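Local structure of ribosomal RNA small subunit methyltransferase E (Legionella pneumophila, 5O95) at residues F178-T181 with W182-P186; K124-M127 with A128-H132. The protein probably methylates the N3 position of a specific uridine of 16S rRNA, using S-adenosyl-L-methionine as the methyl donor and acting on the assembled small ribosomal subunit. One frame throughout, in Å; residues are numbered along the deposited sequence.

Contact 1 (F178-T181 with W182-P186); sequences FSKT and WRDYP
Thr181 opens the short 3-10 turn 182-184 as an ST turn: its OG1, placed between the backbone N and the carbonyl carbon (chi1 79°), reaches forward to accept the N-H of Arg183, with OG1 3.2 Å from Arg183 N. A threonine suits this place because its hydroxyl serves several partners: besides that N-H, OG1 binds one water that leads to Arg183 NH1 and another that reaches Asp184 OD2 weakly. Arg183 NH2 bonds to Ala241 O of the second subunit. The carbonyl O of Thr181 lies 3.0 Å from Asp184 N, a bond straight at the hydrogen (165°) although the donor stands well above the carbonyl plane. Asp184 answers with OD2, 3.4 Å from Thr181 N in a weak bond. Lys180 offers mainly aliphatic carbon: its CB lies 3.6 Å from Tyr185 OH and also meets ring atoms CE2 and CZ, the two side chains crossing at about a right angle. Tyr185 suits a half-covered place, since its ring packs on Leu216 and Leu218 while OH bonds to Pro217 O. The turn lies in the loop between strands 170-174 and 191-196, alongside strand 216-218, with Trp182 against helix 227-242.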
ATOM      1  N   PHE B 178      22.834   7.907  -7.428  1.00 31.27           N
ATOM      2  CA  PHE B 178      23.113   9.123  -6.665  1.00 34.16           C
ATOM      3  C   PHE B 178      21.943   9.527  -5.780  1.00 28.16           C
ATOM      4  O   PHE B 178      21.798  10.700  -5.433  1.00 30.74           O
ATOM      5  CB  PHE B 178      23.553  10.283  -7.564  1.00 29.89           C
ATOM      6  CG  PHE B 178      24.742   9.953  -8.418  1.00 39.95           C
ATOM      7  CD1 PHE B 178      26.020  10.059  -7.904  1.00 34.40           C
ATOM      8  CD2 PHE B 178      24.577   9.521  -9.723  1.00 45.23           C
ATOM      9  CE1 PHE B 178      27.121   9.746  -8.686  1.00 42.96           C
ATOM     10  CE2 PHE B 178      25.674   9.207 -10.510  1.00 45.25           C
ATOM     11  CZ  PHE B 178      26.944   9.320  -9.991  1.00 47.73           C
ATOM     12  N   SER B 179      21.118   8.553  -5.400  1.00 21.81           N
ATOM     13  CA  SER B 179      19.930   8.840  -4.618  1.00 22.70           C
ATOM     14  C   SER B 179      20.298   9.329  -3.219  1.00 29.01           C
ATOM     15  O   SER B 179      21.375   9.044  -2.681  1.00 28.00           O
ATOM     16  CB  SER B 179      19.026   7.605  -4.511  1.00 24.97           C
ATOM     17  OG  SER B 179      19.691   6.534  -3.856  1.00 29.73           O
ATOM     18  N   LYS B 180      19.380  10.106  -2.646  1.00 22.83           N
ATOM     19  CA  LYS B 180      19.411  10.508  -1.249  1.00 24.97           C
ATOM     20  C   LYS B 180      18.073  10.125  -0.628  1.00 22.21           C
ATOM     21  O   LYS B 180      17.098   9.866  -1.335  1.00 21.45           O
ATOM     22  CB  LYS B 180      19.648  12.023  -1.116  1.00 26.83           C
ATOM     23  CG  LYS B 180      20.954  12.515  -1.742  1.00 27.23           C
ATOM     24  CD  LYS B 180      21.093  14.022  -1.631  1.00 31.94           C
ATOM     25  CE  LYS B 180      22.326  14.531  -2.388  1.00 33.28           C
ATOM     26  NZ  LYS B 180      23.583  13.925  -1.891  1.00 56.61           N
ATOM     27  N   THR B 181      18.022  10.067   0.705  1.00 23.33           N
ATOM     28  CA  THR B 181      16.792   9.675   1.369  1.00 21.45           C
ATOM     29  C   THR B 181      15.947  10.909   1.666  1.00 25.33           C
ATOM     30  O   THR B 181      16.352  12.049   1.435  1.00 23.34           O
ATOM     31  CB  THR B 181      17.055   8.909   2.672  1.00 24.78           C
ATOM     32  OG1 THR B 181      17.387   9.831   3.722  1.00 24.51           O
ATOM     33  CG2 THR B 181      18.184   7.896   2.507  1.00 22.40           C
ATOM     34  N   TRP B 182      14.756  10.668   2.208  1.00 19.74           N
ATOM     35  CA  TRP B 182      13.843  11.761   2.530  1.00 23.35           C
ATOM     36  C   TRP B 182      14.482  12.772   3.478  1.00 23.71           C
ATOM     37  O   TRP B 182      14.099  13.950   3.479  1.00 24.44           O
ATOM     38  CB  TRP B 182      12.560  11.186   3.141  1.00 23.38           C
ATOM     39  CG  TRP B 182      12.774  10.552   4.504  1.00 21.60           C
ATOM     40  CD1 TRP B 182      13.053   9.236   4.770  1.00 21.30           C
ATOM     41  CD2 TRP B 182      12.715  11.211   5.775  1.00 25.79           C
ATOM     42  NE1 TRP B 182      13.186   9.046   6.127  1.00 24.99           N
ATOM     43  CE2 TRP B 182      12.985  10.240   6.764  1.00 22.65           C
ATOM     44  CE3 TRP B 182      12.462  12.528   6.172  1.00 27.97           C
ATOM     45  CZ2 TRP B 182      13.006  10.546   8.123  1.00 28.74           C
ATOM     46  CZ3 TRP B 182      12.490  12.832   7.528  1.00 29.02           C
ATOM     47  CH2 TRP B 182      12.759  11.842   8.485  1.00 29.06           C
ATOM     48  N   ARG B 183      15.458  12.338   4.285  1.00 23.27           N
ATOM     49  CA  ARG B 183      16.065  13.237   5.257  1.00 24.33           C
ATOM     50  C   ARG B 183      16.903  14.328   4.609  1.00 29.24           C
ATOM     51  O   ARG B 183      17.182  15.339   5.261  1.00 28.38           O
ATOM     52  CB  ARG B 183      16.951  12.441   6.218  1.00 27.57           C
ATOM     53  CG  ARG B 183      16.190  11.429   7.051  1.00 29.94           C
ATOM     54  CD  ARG B 183      17.117  10.738   8.049  1.00 31.23           C
ATOM     55  NE  ARG B 183      16.393  10.377   9.270  1.00 42.76           N
ATOM     56  CZ  ARG B 183      15.875   9.176   9.495  1.00 48.36           C
ATOM     57  NH1 ARG B 183      16.017   8.217   8.588  1.00 39.98           N
ATOM     58  NH2 ARG B 183      15.221   8.934  10.623  1.00 38.96           N
ATOM     59  N   ASP B 184      17.321  14.148   3.358  1.00 24.58           N
ATOM     60  CA  ASP B 184      18.213  15.094   2.696  1.00 25.45           C
ATOM     61  C   ASP B 184      17.477  16.089   1.811  1.00 26.20           C
ATOM     62  O   ASP B 184      18.129  16.911   1.160  1.00 28.20           O
ATOM     63  CB  ASP B 184      19.239  14.347   1.845  1.00 28.11           C
ATOM     64  CG  ASP B 184      20.038  13.349   2.648  1.00 43.85           C
ATOM     65  OD1 ASP B 184      20.533  13.721   3.732  1.00 35.15           O
ATOM     66  OD2 ASP B 184      20.146  12.187   2.203  1.00 54.31           O
ATOM     67  N   TYR B 185      16.151  16.025   1.757  1.00 22.87           N
ATOM     68  CA  TYR B 185      15.404  16.943   0.913  1.00 23.31           C
ATOM     69  C   TYR B 185      14.442  17.769   1.756  1.00 29.69           C
ATOM     70  O   TYR B 185      13.924  17.281   2.765  1.00 28.99           O
ATOM     71  CB  TYR B 185      14.606  16.178  -0.151  1.00 27.54           C
ATOM     72  CG  TYR B 185      15.490  15.465  -1.138  1.00 26.80           C
ATOM     73  CD1 TYR B 185      16.385  16.176  -1.929  1.00 25.27           C
ATOM     74  CD2 TYR B 185      15.439  14.084  -1.277  1.00 21.86           C
ATOM     75  CE1 TYR B 185      17.212  15.533  -2.829  1.00 24.69           C
ATOM     76  CE2 TYR B 185      16.268  13.432  -2.179  1.00 21.91           C
ATOM     77  CZ  TYR B 185      17.136  14.167  -2.958  1.00 22.34           C
ATOM     78  OH  TYR B 185      17.965  13.529  -3.856  1.00 23.42           O
ATOM     79  N   PRO B 186      14.177  19.022   1.361  1.00 26.89           N
ATOM     80  CA  PRO B 186      13.235  19.896   2.097  1.00 27.79           C
ATOM     81  C   PRO B 186      11.782  19.546   1.792  1.00 26.79           C
ATOM     82  O   PRO B 186      11.067  20.233   1.042  1.00 26.58           O
ATOM     83  CB  PRO B 186      13.630  21.290   1.598  1.00 27.91           C
ATOM     84  CG  PRO B 186      14.044  21.055   0.176  1.00 27.42           C
ATOM     85  CD  PRO B 186      14.788  19.721   0.214  1.00 31.20           C
TER
HETATM   86  O   HOH W   1      16.420   7.917   5.898  1.00 31.21           O
HETATM   87  O   HOH W   2      19.911   9.998   4.711  1.00 39.13           O

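Contact 2 (K124-M127 with A128-H132); sequences KEKM and AKKMH
Met127 and Met131 meet one turn apart on helix 124-145, the helix of the beta-alpha-beta unit formed with strands 109-114 and 152-158. Met127 CG and Met131 CG lie 4.3 Å apart, a loose apolar i to i+4 contact. With its CG anti to the carbonyl carbon (chi1 -66°), Met131 also brings that atom back along the helix, where Met131 CG comes 3.2 Å from Met127 O. Long, flexible thioethers suit this partly exposed face, where both side chains pack against Pro156 of strand 152-158.

The backbone supplies the regular i to i+4 bonds. Ala128, Lys129, Lys130 and Met131 donate in turn to the carbonyls of Lys124, Glu125, Lys126 and Met127; Lys130 N to Lys126 O measures 2.8 Å. Ala128, small and a strong helix former, rests its CB near the carbonyl oxygens of Lys124 and Glu125.

The charged side chains are mostly exposed. Lys126 and Lys130 run near one another, with Lys126 CE 4.2 Å from Lys130 CE and their ammonium groups not in contact. Lys130, only partly exposed, reaches Glu96 in a salt bridge, which probably eases the like-charge pairing. Glu125 and Lys129 carry opposite charges one turn apart, yet Glu125 OE2 and Lys129 NZ stay 5.8 Å from each other, and Glu125 is poorly ordered, so any attraction is probably weak. The aliphatic part of Lys129 does the touching instead: Lys129 CG lies 3.5 Å from Glu125 O.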
ATOM      1  N   LYS B 124      -6.134   5.470 -27.917  1.00 33.69           N
ATOM      2  CA  LYS B 124      -6.785   6.679 -27.400  1.00 34.38           C
ATOM      3  C   LYS B 124      -8.189   6.401 -26.875  1.00 34.44           C
ATOM      4  O   LYS B 124      -8.607   7.002 -25.871  1.00 39.17           O
ATOM      5  CB  LYS B 124      -6.804   7.790 -28.457  1.00 45.65           C
ATOM      6  CG  LYS B 124      -7.697   7.502 -29.646  1.00 71.50           C
ATOM      7  CD  LYS B 124      -7.978   8.750 -30.465  1.00 48.79           C
ATOM      8  CE  LYS B 124      -8.693   8.383 -31.753  1.00 53.00           C
ATOM      9  NZ  LYS B 124      -8.691   9.503 -32.732  1.00 71.10           N
ATOM     10  N   GLU B 125      -8.936   5.502 -27.520  1.00 41.49           N
ATOM     11  CA  GLU B 125     -10.270   5.211 -27.008  1.00 44.78           C
ATOM     12  C   GLU B 125     -10.200   4.406 -25.719  1.00 41.41           C
ATOM     13  O   GLU B 125     -11.023   4.601 -24.817  1.00 39.40           O
ATOM     14  CB  GLU B 125     -11.139   4.537 -28.073  1.00 48.99           C
ATOM     15  CG  GLU B 125     -11.113   3.019 -28.094  1.00 70.35           C
ATOM     16  CD  GLU B 125     -12.037   2.452 -29.160  1.00 94.73           C
ATOM     17  OE1 GLU B 125     -12.415   3.213 -30.077  1.00 91.63           O
ATOM     18  OE2 GLU B 125     -12.390   1.254 -29.080  1.00 90.37           O
ATOM     19  N   LYS B 126      -9.212   3.522 -25.603  1.00 30.17           N
ATOM     20  CA  LYS B 126      -9.031   2.787 -24.359  1.00 30.26           C
ATOM     21  C   LYS B 126      -8.536   3.706 -23.255  1.00 28.36           C
ATOM     22  O   LYS B 126      -8.923   3.556 -22.089  1.00 28.07           O
ATOM     23  CB  LYS B 126      -8.041   1.640 -24.584  1.00 31.88           C
ATOM     24  CG  LYS B 126      -7.866   0.744 -23.373  1.00 43.16           C
ATOM     25  CD  LYS B 126      -9.131  -0.051 -23.105  1.00 52.17           C
ATOM     26  CE  LYS B 126      -9.021  -0.805 -21.800  1.00 54.55           C
ATOM     27  NZ  LYS B 126     -10.206  -1.663 -21.531  1.00 74.38           N
ATOM     28  N   MET B 127      -7.668   4.661 -23.597  1.00 29.01           N
ATOM     29  CA  MET B 127      -7.227   5.627 -22.600  1.00 22.84           C
ATOM     30  C   MET B 127      -8.400   6.470 -22.102  1.00 21.13           C
ATOM     31  O   MET B 127      -8.524   6.712 -20.897  1.00 22.09           O
ATOM     32  CB  MET B 127      -6.107   6.498 -23.158  1.00 36.69           C
ATOM     33  CG  MET B 127      -5.453   7.366 -22.116  1.00 40.67           C
ATOM     34  SD  MET B 127      -4.751   6.407 -20.741  1.00 41.21           S
ATOM     35  CE  MET B 127      -3.119   6.023 -21.374  1.00 54.53           C
ATOM     36  N   ALA B 128      -9.305   6.866 -23.006  1.00 21.98           N
ATOM     37  CA  ALA B 128     -10.469   7.622 -22.540  1.00 21.32           C
ATOM     38  C   ALA B 128     -11.302   6.793 -21.574  1.00 22.73           C
ATOM     39  O   ALA B 128     -11.807   7.311 -20.569  1.00 24.46           O
ATOM     40  CB  ALA B 128     -11.320   8.068 -23.728  1.00 26.93           C
ATOM     41  N   LYS B 129     -11.468   5.498 -21.859  1.00 24.53           N
ATOM     42  CA  LYS B 129     -12.209   4.664 -20.922  1.00 22.08           C
ATOM     43  C   LYS B 129     -11.462   4.533 -19.602  1.00 20.96           C
ATOM     44  O   LYS B 129     -12.078   4.549 -18.537  1.00 25.10           O
ATOM     45  CB  LYS B 129     -12.474   3.283 -21.515  1.00 26.29           C
ATOM     46  CG  LYS B 129     -13.436   3.312 -22.712  1.00 33.63           C
ATOM     47  CD  LYS B 129     -13.678   1.917 -23.264  1.00 62.26           C
ATOM     48  CE  LYS B 129     -14.382   1.986 -24.611  1.00 57.38           C
ATOM     49  NZ  LYS B 129     -15.562   2.893 -24.547  1.00 50.82           N
ATOM     50  N   LYS B 130     -10.138   4.354 -19.660  1.00 22.45           N
ATOM     51  CA  LYS B 130      -9.361   4.250 -18.423  1.00 23.82           C
ATOM     52  C   LYS B 130      -9.451   5.524 -17.598  1.00 21.59           C
ATOM     53  O   LYS B 130      -9.590   5.466 -16.373  1.00 22.86           O
ATOM     54  CB  LYS B 130      -7.905   3.915 -18.746  1.00 20.69           C
ATOM     55  CG  LYS B 130      -7.678   2.468 -19.105  1.00 28.07           C
ATOM     56  CD  LYS B 130      -7.898   1.611 -17.873  1.00 29.51           C
ATOM     57  CE  LYS B 130      -7.328   0.223 -18.077  1.00 32.24           C
ATOM     58  NZ  LYS B 130      -7.871  -0.689 -17.033  1.00 36.98           N
ATOM     59  N   MET B 131      -9.397   6.686 -18.252  1.00 21.36           N
ATOM     60  CA  MET B 131      -9.482   7.946 -17.515  1.00 19.14           C
ATOM     61  C   MET B 131     -10.836   8.101 -16.823  1.00 23.60           C
ATOM     62  O   MET B 131     -10.908   8.596 -15.685  1.00 20.16           O
ATOM     63  CB  MET B 131      -9.192   9.122 -18.448  1.00 22.74           C
ATOM     64  CG  MET B 131      -7.748   9.159 -18.984  1.00 22.74           C
ATOM     65  SD  MET B 131      -6.649   9.657 -17.637  1.00 24.48           S
ATOM     66  CE  MET B 131      -7.176  11.362 -17.344  1.00 22.34           C
ATOM     67  N   HIS B 132     -11.915   7.665 -17.484  1.00 21.50           N
ATOM     68  CA  HIS B 132     -13.238   7.688 -16.851  1.00 19.87           C
ATOM     69  C   HIS B 132     -13.266   6.770 -15.637  1.00 19.37           C
ATOM     70  O   HIS B 132     -13.707   7.163 -14.545  1.00 21.09           O
ATOM     71  CB  HIS B 132     -14.303   7.255 -17.866  1.00 22.05           C
ATOM     72  CG  HIS B 132     -15.700   7.309 -17.328  1.00 26.86           C
ATOM     73  ND1 HIS B 132     -16.440   8.473 -17.306  1.00 29.25           N
ATOM     74  CD2 HIS B 132     -16.494   6.349 -16.793  1.00 23.32           C
ATOM     75  CE1 HIS B 132     -17.624   8.232 -16.768  1.00 35.76           C
ATOM     76  NE2 HIS B 132     -17.684   6.950 -16.451  1.00 25.84           N
TER

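How the contacts relate
Contact 2 comes first along the chain and contact 1 later, both in the methyltransferase domain, whose family belongs to the SPOUT clan. Their centres are 36 Å apart and their nearest atoms about 27 Å, so neither touches the other. Contact 1 is the one near the cofactor site: the side chain of Trp182 is about 6 Å from that of Leu220, and the side chain of Thr181 about 7 Å from Gly221, both seen to bind S-adenosyl-L-methionine in a structure of this protein, though none is bound to this chain. Trp182 and Arg183 also bond to backbone carbonyls of Ala240 and Ala241 of the second subunit. Contact 2 lies away from these sites and touches no other chain of the assembly.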